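Beta-glucosidase (Saccharopolyspora erythraea D, PDB 5M6G) probably hydrolyses terminal, non-reducing beta-D-glucosyl residues from its substrates and releases beta-D-glucose, as a member of glycoside hydrolase family 3. Local coordinates at residues 140-152 with 557-569; 154-166 with 206-218. All blocks are in the same frame, centred on the assembly; numbering follows the deposited sequence.

In the fold
From the N terminus, the chain first builds strands 68-71, 87-90 and 125-128 of the parallel sheet in the TIM-barrel-like family 3 N-terminal domain. It then runs through 140-152, the first side of interaction 1, and straight on into helix 155-170. Interaction 2 closes first: 206-218 returns to 154-166 after about 40 residues and pairs two helices of the same domain. Interaction 1 closes much later, some 400 residues after 140-152, when the turn after strand 555-560 of the C-terminal domain meets 140-152. The short loop thus lies within the long one. Tyr143 packs on Ile161, Ala164 and Thr165, which joins the two contacts.

Interaction 1. Residues 140-152 with 557-569; sequences ATIYPHNIGLGAT and LASWLPGSEGQGV
The interface between the two family 3 domains is crossed here, where Ile142 and Ser564 pair by two hydrogen bonds, one in each direction. Ser564 N gives a hydrogen bond to Ile142 O at 2.9 Å, with the donor tilted 27° from the carbonyl plane. In return Ile142 N donates to Ser564 OG at 3.1 Å. Ser564 OG sits between its backbone N and carbonyl carbon (chi1 52°), which turns it to the Ile142 backbone. Gly563, without a side chain, sits close against the Ile142 and Tyr143 carbonyls, with a CH...O contact from its CA to Ile142 O. A water donates to both Ile142 O and Pro562 O and accepts from Glu565 N. Glu565 forms a salt bridge with Arg402.

The segment 557-569 leaves strand 555-560 of the C-terminal sheet and turns toward helix 567-573. At this turn Leu561 O accepts from the backbone N of His145, the N-cap residue of helix 146-152, at 3.1 Å. Leu561 CD1 comes to 3.6 Å from His145 CD2, while Leu561 CB lies at the edge of the imidazole, in its plane. His145 NE2 is hydrogen-bonded to Gly447 O. Against that helix, the Trp560 indole lies between Ile147 CG1 over one face and Ala558 CB over the opposite one. Ile147 CD1 reaches Trp560 CZ3 at 3.7 Å. Gly148 CA is 3.6 Å from Trp560 CD1, and Ala151 CB 3.7 Å from Trp560 NE1.

Interaction 2. Residues 154-166 with 206-218; sequences NPDLVQRIGAATA and AMTSAVTGLQGEA
Pro155 O is held by two donors that reach it from opposite faces of its carbonyl plane. One is Gln159 N of the same helix. The other is Ser209 OG, at 2.7 Å, across the contact. Ser209 OG stands between its own backbone N and carbonyl carbon (chi1 70°), which points it at the other helix. The two helices, in the family 3 N-terminal domain, run side by side at 32°, and the axes of 155-166 and 209-215 approach to 6.4 Å at their closest. Gly162 and Gly213 face each other where the helices come close and bring no side chain between the backbones. Backbone CH groups meet carbonyls instead: Gly213 CA lies 3.3 Å from Gln159 O, and Ala163 CA 3.2 Å from Gly213 O.

Toward the N-terminal end of helix 155-170, Val158 spreads its two methyls. CG1 packs on Ala210 CB. In one of the two Met207 conformers, Val158 CG2 is 3.7 Å from Met207 SD, the two side chains crossing at about a right angle. Gln159 lies extended, its amide against Thr212 CG2. At the far end, Leu214 CD2 sits 3.5 Å from Gly162 O and 4.1 Å from Thr165 CG2.

Interaction 1. Residues 140-152 with 557-569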
# COMPACT_ATOMS: atom_id res chain seq x y z
N ALA A 140 -6.75 12.27 -7.20
CA ALA A 140 -6.60 10.92 -7.71
C ALA A 140 -7.62 9.99 -7.04
O ALA A 140 -8.03 10.21 -5.90
CB ALA A 140 -5.19 10.40 -7.44
N THR A 141 -8.01 8.95 -7.77
CA THR A 141 -8.93 7.95 -7.25
C THR A 141 -8.30 7.22 -6.06
O THR A 141 -7.16 6.78 -6.13
CB THR A 141 -9.26 6.93 -8.34
OG1 THR A 141 -9.62 7.61 -9.55
CG2 THR A 141 -10.40 6.02 -7.91
N ILE A 142 -9.06 7.08 -4.97
CA ILE A 142 -8.57 6.38 -3.78
C ILE A 142 -9.35 5.08 -3.65
O ILE A 142 -10.56 5.08 -3.37
CB ILE A 142 -8.68 7.24 -2.52
CG1 ILE A 142 -7.90 8.56 -2.69
CG2 ILE A 142 -8.19 6.45 -1.30
CD1 ILE A 142 -6.41 8.38 -2.97
N TYR A 143 -8.65 3.96 -3.83
CA TYR A 143 -9.22 2.62 -3.81
C TYR A 143 -9.24 2.09 -2.38
O TYR A 143 -8.54 2.61 -1.50
CB TYR A 143 -8.40 1.69 -4.73
CG TYR A 143 -8.52 2.11 -6.18
CD1 TYR A 143 -9.63 1.74 -6.95
CD2 TYR A 143 -7.56 2.92 -6.77
CE1 TYR A 143 -9.76 2.15 -8.27
CE2 TYR A 143 -7.67 3.33 -8.09
CZ TYR A 143 -8.77 2.95 -8.83
OH TYR A 143 -8.89 3.36 -10.14
N PRO A 144 -10.08 1.09 -2.10
CA PRO A 144 -10.02 0.44 -0.78
C PRO A 144 -8.61 -0.04 -0.48
O PRO A 144 -7.87 -0.46 -1.38
CB PRO A 144 -10.99 -0.73 -0.92
CG PRO A 144 -11.98 -0.28 -1.97
CD PRO A 144 -11.14 0.52 -2.95
N HIS A 145 -8.22 0.05 0.78
CA HIS A 145 -6.94 -0.53 1.16
C HIS A 145 -6.98 -2.05 1.00
O HIS A 145 -8.04 -2.67 0.85
CB HIS A 145 -6.57 -0.14 2.59
CG HIS A 145 -5.81 1.15 2.69
ND1 HIS A 145 -4.60 1.37 2.07
CD2 HIS A 145 -6.11 2.31 3.34
CE1 HIS A 145 -4.17 2.59 2.34
NE2 HIS A 145 -5.07 3.18 3.10
N ASN A 146 -5.78 -2.64 1.05
CA ASN A 146 -5.61 -4.05 0.69
C ASN A 146 -6.50 -4.99 1.49
O ASN A 146 -7.00 -5.98 0.95
CB ASN A 146 -4.14 -4.45 0.85
CG ASN A 146 -3.28 -3.98 -0.31
OD1 ASN A 146 -3.80 -3.50 -1.31
ND2 ASN A 146 -1.96 -4.14 -0.19
N ILE A 147 -6.70 -4.73 2.79
CA ILE A 147 -7.46 -5.69 3.59
C ILE A 147 -8.88 -5.84 3.03
O ILE A 147 -9.37 -6.96 2.85
CB ILE A 147 -7.46 -5.29 5.08
CG1 ILE A 147 -8.21 -6.33 5.92
CG2 ILE A 147 -8.07 -3.90 5.32
CD1 ILE A 147 -8.12 -6.10 7.42
N GLY A 148 -9.53 -4.72 2.67
CA GLY A 148 -10.83 -4.81 2.03
C GLY A 148 -10.77 -5.46 0.66
O GLY A 148 -11.65 -6.24 0.29
N LEU A 149 -9.71 -5.16 -0.11
CA LEU A 149 -9.52 -5.85 -1.38
C LEU A 149 -9.40 -7.36 -1.18
O LEU A 149 -9.94 -8.14 -1.97
CB LEU A 149 -8.29 -5.30 -2.11
CG LEU A 149 -8.40 -3.81 -2.50
CD1 LEU A 149 -7.20 -3.37 -3.38
CD2 LEU A 149 -9.76 -3.48 -3.20
N GLY A 150 -8.69 -7.79 -0.13
CA GLY A 150 -8.62 -9.22 0.16
C GLY A 150 -9.99 -9.78 0.49
O GLY A 150 -10.33 -10.90 0.09
N ALA A 151 -10.81 -9.00 1.20
CA ALA A 151 -12.17 -9.42 1.52
C ALA A 151 -13.03 -9.62 0.28
O ALA A 151 -13.98 -10.41 0.32
CB ALA A 151 -12.82 -8.39 2.45
N THR A 152 -12.70 -8.96 -0.84
CA THR A 152 -13.50 -9.17 -2.05
C THR A 152 -13.35 -10.57 -2.60
O THR A 152 -14.24 -11.04 -3.32
CB THR A 152 -13.11 -8.19 -3.17
OG1 THR A 152 -11.82 -8.56 -3.67
CG2 THR A 152 -13.09 -6.76 -2.66
N LEU A 557 -21.79 -4.52 9.78
CA LEU A 557 -21.18 -4.54 8.45
C LEU A 557 -19.76 -4.01 8.60
O LEU A 557 -19.56 -2.92 9.14
CB LEU A 557 -21.98 -3.68 7.47
CG LEU A 557 -21.45 -3.60 6.02
CD1 LEU A 557 -21.82 -4.87 5.25
CD2 LEU A 557 -21.98 -2.35 5.34
N ALA A 558 -18.78 -4.81 8.16
CA ALA A 558 -17.38 -4.40 8.19
C ALA A 558 -17.04 -3.75 6.85
O ALA A 558 -17.15 -4.40 5.80
CB ALA A 558 -16.46 -5.59 8.46
N SER A 559 -16.63 -2.49 6.89
CA SER A 559 -16.37 -1.74 5.67
C SER A 559 -14.90 -1.52 5.38
O SER A 559 -14.56 -1.09 4.27
CB SER A 559 -17.07 -0.37 5.72
OG SER A 559 -18.48 -0.53 5.69
N TRP A 560 -14.02 -1.81 6.34
CA TRP A 560 -12.55 -1.67 6.19
C TRP A 560 -12.24 -0.19 5.93
O TRP A 560 -12.77 0.67 6.65
CB TRP A 560 -12.03 -2.65 5.15
CG TRP A 560 -12.61 -4.01 5.30
CD1 TRP A 560 -13.46 -4.64 4.44
CD2 TRP A 560 -12.42 -4.90 6.41
NE1 TRP A 560 -13.80 -5.88 4.94
CE2 TRP A 560 -13.17 -6.06 6.15
CE3 TRP A 560 -11.67 -4.83 7.59
CZ2 TRP A 560 -13.20 -7.16 7.02
CZ3 TRP A 560 -11.70 -5.92 8.47
CH2 TRP A 560 -12.47 -7.07 8.17
N LEU A 561 -11.37 0.14 4.97
CA LEU A 561 -11.02 1.52 4.64
C LEU A 561 -11.33 1.71 3.16
O LEU A 561 -10.44 1.54 2.30
CB LEU A 561 -9.55 1.81 4.94
CG LEU A 561 -9.16 1.54 6.39
CD1 LEU A 561 -7.63 1.52 6.55
CD2 LEU A 561 -9.82 2.55 7.32
N PRO A 562 -12.57 2.07 2.82
CA PRO A 562 -13.04 1.92 1.43
C PRO A 562 -12.50 2.94 0.45
O PRO A 562 -12.61 2.71 -0.76
CB PRO A 562 -14.57 2.03 1.56
CG PRO A 562 -14.80 2.77 2.83
CD PRO A 562 -13.67 2.38 3.75
N GLY A 563 -11.95 4.06 0.91
CA GLY A 563 -11.38 5.01 -0.01
C GLY A 563 -12.32 6.14 -0.40
O GLY A 563 -13.19 6.53 0.38
N SER A 564 -12.15 6.68 -1.60
CA SER A 564 -12.89 7.88 -1.96
C SER A 564 -14.35 7.62 -2.32
O SER A 564 -15.16 8.55 -2.24
CB SER A 564 -12.19 8.60 -3.12
OG SER A 564 -11.96 7.72 -4.20
N GLU A 565 -14.73 6.39 -2.68
CA GLU A 565 -16.08 6.15 -3.19
C GLU A 565 -16.97 5.55 -2.10
O GLU A 565 -17.36 4.38 -2.14
CB GLU A 565 -16.02 5.28 -4.44
CG GLU A 565 -15.08 5.83 -5.51
CD GLU A 565 -15.26 7.33 -5.73
OE1 GLU A 565 -16.41 7.80 -5.90
OE2 GLU A 565 -14.25 8.06 -5.72
N GLY A 566 -17.31 6.40 -1.12
CA GLY A 566 -18.11 5.93 0.01
C GLY A 566 -19.48 5.41 -0.37
O GLY A 566 -20.08 4.65 0.41
N GLN A 567 -20.00 5.80 -1.54
CA GLN A 567 -21.33 5.37 -1.95
C GLN A 567 -21.43 3.85 -2.12
O GLN A 567 -22.53 3.30 -2.06
CB GLN A 567 -21.73 6.10 -3.23
CG GLN A 567 -20.92 5.74 -4.46
CD GLN A 567 -19.63 6.56 -4.67
OE1 GLN A 567 -19.05 7.12 -3.73
NE2 GLN A 567 -19.18 6.62 -5.93
N GLY A 568 -20.30 3.15 -2.30
CA GLY A 568 -20.36 1.70 -2.36
C GLY A 568 -20.81 1.05 -1.06
O GLY A 568 -21.34 -0.07 -1.07
N VAL A 569 -20.64 1.75 0.07
CA VAL A 569 -21.16 1.25 1.34
C VAL A 569 -22.68 1.26 1.32
O VAL A 569 -23.33 0.27 1.70
CB VAL A 569 -20.60 2.07 2.51
CG1 VAL A 569 -21.17 1.54 3.82
CG2 VAL A 569 -19.07 1.99 2.51
O HOH W 1 -13.05 3.96 -3.13
O HOH W 2 -10.19 -1.60 2.68

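Interaction 2. Residues 154-166 with 206-218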
# COMPACT_ATOMS: atom_id res chain seq x y z
N ASN A 154 -11.56 -11.31 -5.03
CA ASN A 154 -11.69 -11.08 -6.47
C ASN A 154 -10.35 -10.61 -7.04
O ASN A 154 -10.11 -9.39 -7.13
CB ASN A 154 -12.80 -10.07 -6.73
CG ASN A 154 -13.11 -9.90 -8.19
OD1 ASN A 154 -12.35 -10.35 -9.06
ND2 ASN A 154 -14.23 -9.24 -8.49
N PRO A 155 -9.47 -11.52 -7.44
CA PRO A 155 -8.16 -11.10 -7.99
C PRO A 155 -8.26 -10.32 -9.28
O PRO A 155 -7.41 -9.47 -9.56
CB PRO A 155 -7.41 -12.42 -8.20
CG PRO A 155 -8.16 -13.44 -7.38
CD PRO A 155 -9.58 -12.99 -7.32
N ASP A 156 -9.26 -10.62 -10.11
CA ASP A 156 -9.39 -9.89 -11.36
C ASP A 156 -9.68 -8.42 -11.09
O ASP A 156 -9.14 -7.53 -11.76
CB ASP A 156 -10.49 -10.52 -12.22
CG ASP A 156 -10.46 -10.02 -13.63
OD1 ASP A 156 -9.51 -10.39 -14.36
OD2 ASP A 156 -11.37 -9.26 -14.01
N LEU A 157 -10.53 -8.14 -10.10
CA LEU A 157 -10.81 -6.77 -9.69
C LEU A 157 -9.55 -6.06 -9.21
O LEU A 157 -9.33 -4.88 -9.53
CB LEU A 157 -11.86 -6.77 -8.59
CG LEU A 157 -12.21 -5.42 -7.96
CD1 LEU A 157 -13.01 -4.59 -8.96
CD2 LEU A 157 -12.99 -5.63 -6.66
N VAL A 158 -8.73 -6.74 -8.42
CA VAL A 158 -7.50 -6.14 -7.92
C VAL A 158 -6.55 -5.84 -9.07
O VAL A 158 -5.89 -4.79 -9.10
CB VAL A 158 -6.87 -7.05 -6.85
CG1 VAL A 158 -5.38 -6.71 -6.60
CG2 VAL A 158 -7.69 -6.98 -5.56
N GLN A 159 -6.51 -6.73 -10.06
CA GLN A 159 -5.72 -6.48 -11.26
C GLN A 159 -6.21 -5.23 -12.00
O GLN A 159 -5.41 -4.38 -12.40
CB GLN A 159 -5.74 -7.71 -12.16
CG GLN A 159 -5.04 -7.54 -13.51
CD GLN A 159 -4.94 -8.84 -14.28
OE1 GLN A 159 -4.87 -9.92 -13.69
NE2 GLN A 159 -4.95 -8.75 -15.60
N ARG A 160 -7.53 -5.09 -12.17
CA ARG A 160 -8.05 -3.89 -12.85
C ARG A 160 -7.69 -2.63 -12.08
O ARG A 160 -7.42 -1.58 -12.69
CB ARG A 160 -9.57 -3.98 -13.02
CG ARG A 160 -10.01 -4.81 -14.21
CD ARG A 160 -11.12 -5.77 -13.82
NE ARG A 160 -12.39 -5.09 -13.65
CZ ARG A 160 -13.43 -5.58 -12.98
NH1 ARG A 160 -13.36 -6.78 -12.41
NH2 ARG A 160 -14.55 -4.87 -12.89
N ILE A 161 -7.70 -2.70 -10.75
CA ILE A 161 -7.31 -1.55 -9.93
C ILE A 161 -5.83 -1.24 -10.13
O ILE A 161 -5.43 -0.07 -10.22
CB ILE A 161 -7.65 -1.83 -8.45
CG1 ILE A 161 -9.17 -1.90 -8.25
CG2 ILE A 161 -7.01 -0.78 -7.56
CD1 ILE A 161 -9.59 -2.55 -6.93
N GLY A 162 -4.99 -2.28 -10.20
CA GLY A 162 -3.59 -2.07 -10.54
C GLY A 162 -3.42 -1.33 -11.86
O GLY A 162 -2.61 -0.39 -11.96
N ALA A 163 -4.19 -1.72 -12.87
CA ALA A 163 -4.08 -1.07 -14.18
C ALA A 163 -4.57 0.38 -14.13
O ALA A 163 -3.96 1.27 -14.74
CB ALA A 163 -4.87 -1.86 -15.23
N ALA A 164 -5.68 0.63 -13.43
CA ALA A 164 -6.17 2.00 -13.33
C ALA A 164 -5.22 2.86 -12.51
O ALA A 164 -4.97 4.02 -12.87
CB ALA A 164 -7.58 2.02 -12.72
N THR A 165 -4.69 2.31 -11.42
CA THR A 165 -3.67 3.01 -10.64
C THR A 165 -2.47 3.37 -11.52
O THR A 165 -1.98 4.50 -11.50
CB THR A 165 -3.23 2.15 -9.46
OG1 THR A 165 -4.34 1.97 -8.57
CG2 THR A 165 -2.10 2.81 -8.70
N ALA A 166 -2.02 2.41 -12.33
CA ALA A 166 -0.84 2.64 -13.16
C ALA A 166 -1.09 3.79 -14.14
O ALA A 166 -0.20 4.61 -14.38
CB ALA A 166 -0.47 1.36 -13.90
N ALA A 206 -2.86 -14.77 -4.21
CA ALA A 206 -3.86 -14.54 -5.24
C ALA A 206 -3.91 -13.07 -5.65
O ALA A 206 -4.11 -12.75 -6.83
CB ALA A 206 -5.23 -15.01 -4.76
N MET A 207 -3.70 -12.17 -4.70
CA MET A 207 -3.84 -10.75 -5.00
C MET A 207 -2.56 -10.12 -5.55
O MET A 207 -2.53 -8.91 -5.78
CB MET A 207 -4.33 -9.99 -3.77
CG MET A 207 -5.67 -10.49 -3.24
SD MET A 207 -6.95 -10.48 -4.52
CE MET A 207 -8.42 -10.62 -3.49
N THR A 208 -1.52 -10.92 -5.79
CA THR A 208 -0.39 -10.39 -6.54
C THR A 208 -0.78 -10.10 -7.98
O THR A 208 0.04 -9.56 -8.73
CB THR A 208 0.81 -11.35 -6.49
OG1 THR A 208 0.47 -12.58 -7.15
CG2 THR A 208 1.22 -11.63 -5.06
N SER A 209 -2.01 -10.44 -8.38
CA SER A 209 -2.56 -9.93 -9.63
C SER A 209 -2.46 -8.40 -9.71
O SER A 209 -2.49 -7.85 -10.81
CB SER A 209 -4.01 -10.38 -9.77
OG SER A 209 -4.83 -9.72 -8.82
N ALA A 210 -2.33 -7.72 -8.57
CA ALA A 210 -2.04 -6.28 -8.59
C ALA A 210 -0.78 -5.98 -9.40
O ALA A 210 -0.70 -4.94 -10.07
CB ALA A 210 -1.87 -5.75 -7.17
N VAL A 211 0.21 -6.88 -9.35
CA VAL A 211 1.45 -6.69 -10.10
C VAL A 211 1.16 -6.68 -11.59
O VAL A 211 1.67 -5.84 -12.35
CB VAL A 211 2.46 -7.80 -9.75
CG1 VAL A 211 3.70 -7.70 -10.66
CG2 VAL A 211 2.86 -7.72 -8.29
N THR A 212 0.35 -7.64 -12.04
CA THR A 212 0.03 -7.75 -13.46
C THR A 212 -0.74 -6.53 -13.94
O THR A 212 -0.54 -6.06 -15.06
CB THR A 212 -0.76 -9.03 -13.71
OG1 THR A 212 -0.01 -10.14 -13.20
CG2 THR A 212 -1.03 -9.22 -15.19
N GLY A 213 -1.62 -5.99 -13.09
CA GLY A 213 -2.35 -4.79 -13.46
C GLY A 213 -1.43 -3.58 -13.58
O GLY A 213 -1.49 -2.83 -14.56
N LEU A 214 -0.57 -3.38 -12.58
CA LEU A 214 0.33 -2.23 -12.58
C LEU A 214 1.29 -2.29 -13.77
O LEU A 214 1.49 -1.29 -14.47
CB LEU A 214 1.11 -2.19 -11.26
CG LEU A 214 0.39 -1.69 -10.01
CD1 LEU A 214 1.12 -2.13 -8.75
CD2 LEU A 214 0.30 -0.17 -10.06
N GLN A 215 1.90 -3.46 -14.00
CA GLN A 215 2.98 -3.57 -14.97
C GLN A 215 2.51 -3.91 -16.37
O GLN A 215 3.20 -3.59 -17.34
CB GLN A 215 3.99 -4.64 -14.52
CG GLN A 215 4.59 -4.36 -13.18
CD GLN A 215 5.84 -5.18 -12.89
OE1 GLN A 215 6.65 -4.81 -12.05
NE2 GLN A 215 5.98 -6.31 -13.59
N GLY A 216 1.35 -4.55 -16.50
CA GLY A 216 1.03 -5.29 -17.70
C GLY A 216 1.78 -6.61 -17.70
O GLY A 216 2.60 -6.90 -16.82
N GLU A 217 1.50 -7.43 -18.71
CA GLU A 217 2.18 -8.72 -18.81
C GLU A 217 3.69 -8.54 -18.93
O GLU A 217 4.46 -9.29 -18.34
CB GLU A 217 1.65 -9.49 -20.02
CG GLU A 217 2.24 -10.87 -20.17
CD GLU A 217 1.91 -11.48 -21.51
OE1 GLU A 217 2.20 -12.68 -21.71
OE2 GLU A 217 1.38 -10.74 -22.38
N ALA A 218 4.12 -7.55 -19.70
CA ALA A 218 5.53 -7.25 -19.87
C ALA A 218 5.76 -5.81 -19.43
O ALA A 218 5.12 -4.89 -19.94
CB ALA A 218 5.96 -7.46 -21.32